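Local coordinates for FAD-binding PCMH-type domain-containing protein (PDB 6YJO) that probably acts as a flavin-dependent oxidoreductase, carrying a covalently linked FAD and belonging to the oxygen-dependent FAD-linked oxidoreductase family, at residues V267-K271 against G389-A393. Residues are numbered along the deposited sequence.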
ATOM      1  N   VAL A 267      -5.352   1.214 -21.897  1.00 66.58           N
ATOM      2  CA  VAL A 267      -6.720   1.682 -22.084  1.00 66.48           C
ATOM      3  C   VAL A 267      -7.598   0.575 -22.649  1.00 68.02           C
ATOM      4  O   VAL A 267      -8.782   0.476 -22.306  1.00 69.17           O
ATOM      5  CB  VAL A 267      -6.727   2.924 -22.995  1.00 66.94           C
ATOM      6  CG1 VAL A 267      -8.157   3.397 -23.256  1.00 69.25           C
ATOM      7  CG2 VAL A 267      -5.883   4.036 -22.387  1.00 63.93           C
ATOM      8  N   THR A 268      -7.038  -0.277 -23.513  1.00 68.31           N
ATOM      9  CA  THR A 268      -7.839  -1.192 -24.315  1.00 69.92           C
ATOM     10  C   THR A 268      -7.812  -2.638 -23.833  1.00 68.79           C
ATOM     11  O   THR A 268      -8.724  -3.397 -24.176  1.00 69.84           O
ATOM     12  CB  THR A 268      -7.362  -1.162 -25.774  1.00 72.82           C
ATOM     13  OG1 THR A 268      -5.966  -1.481 -25.827  1.00 70.89           O
ATOM     14  CG2 THR A 268      -7.586   0.211 -26.393  1.00 74.50           C
ATOM     15  N   ALA A 269      -6.808  -3.041 -23.059  1.00 66.70           N
ATOM     16  CA  ALA A 269      -6.658  -4.452 -22.739  1.00 68.17           C
ATOM     17  C   ALA A 269      -7.851  -4.952 -21.922  1.00 68.93           C
ATOM     18  O   ALA A 269      -8.499  -4.174 -21.218  1.00 69.46           O
ATOM     19  CB  ALA A 269      -5.362  -4.691 -21.969  1.00 65.95           C
ATOM     20  N   PRO A 270      -8.173  -6.244 -22.010  1.00 69.72           N
ATOM     21  CA  PRO A 270      -9.270  -6.783 -21.198  1.00 69.12           C
ATOM     22  C   PRO A 270      -9.006  -6.614 -19.709  1.00 64.63           C
ATOM     23  O   PRO A 270      -7.869  -6.429 -19.268  1.00 61.01           O
ATOM     24  CB  PRO A 270      -9.310  -8.265 -21.586  1.00 71.45           C
ATOM     25  CG  PRO A 270      -8.690  -8.320 -22.935  1.00 74.40           C
ATOM     26  CD  PRO A 270      -7.626  -7.259 -22.927  1.00 72.52           C
ATOM     27  N   LYS A 271     -10.088  -6.687 -18.927  1.00 64.19           N
ATOM     28  CA  LYS A 271      -9.967  -6.561 -17.480  1.00 61.49           C
ATOM     29  C   LYS A 271      -9.357  -7.805 -16.845  1.00 59.09           C
ATOM     30  O   LYS A 271      -8.856  -7.724 -15.719  1.00 57.22           O
ATOM     31  CB  LYS A 271     -11.333  -6.264 -16.856  1.00 63.00           C
ATOM     32  CG  LYS A 271     -12.250  -7.466 -16.726  1.00 65.83           C
ATOM     33  CD  LYS A 271     -13.636  -7.042 -16.269  1.00 67.26           C
ATOM     34  CE  LYS A 271     -14.612  -8.201 -16.309  1.00 69.11           C
ATOM     35  NZ  LYS A 271     -14.789  -8.719 -17.696  1.00 72.21           N
ATOM     36  N   GLY A 389      -8.173   3.315 -16.261  1.00 52.65           N
ATOM     37  CA  GLY A 389      -8.730   3.205 -17.589  1.00 53.71           C
ATOM     38  C   GLY A 389     -10.114   2.583 -17.587  1.00 52.57           C
ATOM     39  O   GLY A 389     -10.630   2.156 -16.550  1.00 49.50           O
ATOM     40  N   PRO A 390     -10.747   2.519 -18.761  1.00 56.15           N
ATOM     41  CA  PRO A 390     -12.129   2.011 -18.818  1.00 58.63           C
ATOM     42  C   PRO A 390     -12.273   0.563 -18.384  1.00 59.01           C
ATOM     43  O   PRO A 390     -13.329   0.189 -17.859  1.00 59.75           O
ATOM     44  CB  PRO A 390     -12.508   2.194 -20.294  1.00 60.76           C
ATOM     45  CG  PRO A 390     -11.570   3.243 -20.809  1.00 60.50           C
ATOM     46  CD  PRO A 390     -10.286   3.024 -20.064  1.00 57.63           C
ATOM     47  N   ASN A 391     -11.251  -0.266 -18.583  1.00 58.67           N
ATOM     48  CA  ASN A 391     -11.339  -1.694 -18.306  1.00 58.66           C
ATOM     49  C   ASN A 391     -10.724  -2.084 -16.967  1.00 54.97           C
ATOM     50  O   ASN A 391     -10.648  -3.278 -16.658  1.00 53.63           O
ATOM     51  CB  ASN A 391     -10.676  -2.486 -19.439  1.00 60.00           C
ATOM     52  CG  ASN A 391     -11.538  -2.544 -20.691  1.00 62.70           C
ATOM     53  OD1 ASN A 391     -12.741  -2.800 -20.621  1.00 63.09           O
ATOM     54  ND2 ASN A 391     -10.926  -2.302 -21.843  1.00 64.02           N
ATOM     55  N   SER A 392     -10.290  -1.113 -16.169  1.00 53.34           N
ATOM     56  CA  SER A 392      -9.841  -1.370 -14.809  1.00 49.44           C
ATOM     57  C   SER A 392     -11.021  -1.268 -13.851  1.00 47.25           C
ATOM     58  O   SER A 392     -11.850  -0.362 -13.965  1.00 47.01           O
ATOM     59  CB  SER A 392      -8.750  -0.378 -14.400  1.00 48.57           C
ATOM     60  OG  SER A 392      -8.422  -0.524 -13.029  1.00 47.38           O
ATOM     61  N   ALA A 393     -11.093  -2.212 -12.908  1.00 46.70           N
ATOM     62  CA  ALA A 393     -12.168  -2.195 -11.924  1.00 47.23           C
ATOM     63  C   ALA A 393     -11.990  -1.082 -10.900  1.00 48.38           C
ATOM     64  O   ALA A 393     -12.945  -0.752 -10.190  1.00 49.59           O
ATOM     65  CB  ALA A 393     -12.251  -3.545 -11.208  1.00 45.53           C
TER
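Helix 252-268 gives out opposite a tight turn: Ala-269 is the first residue to leave helical angles, and the chain continues extended through Pro-270. Facing it, Gly-389 to Ser-392 form a type I beta turn, closed by a weak hydrogen bond from Ser-392 N to Gly-389 O (3.3 Å). The backbones approach twice, with CA atoms 5.2 Å apart at Val-267 and Gly-389 and 5.1 Å apart at Lys-271 and Asn-391. Gly-389, at phi 100° and psi 176°, has a conformation in which a CB would clash with the preceding carbonyl. In the seven-stranded antiparallel sheet which, as in other members of the VAO/PCMH flavoprotein family, probably belongs to the substrate-binding domain, strands 273-280 and 380-386 are neighbours; the contact joins the lead-in to the first with the loop leaving the second. The last carbonyls of a helix generally lack the main-chain NH partners found further back. Here the CA-to-CB bond of Asn-391 is directed toward 267-271, and its ND2 lies 3.1 Å from Ala-269 O and 3.4 Å from Thr-268 O. Beside it, Val-267 CG1 packs against Pro-390 CD at 3.9 Å. Lys-271 CB rests 3.1 Å from Asn-391 O, while the amine end leads away. Arg-181 of helix 180-183 touches Asn-391 and donates a hydrogen bond to Pro-270 O.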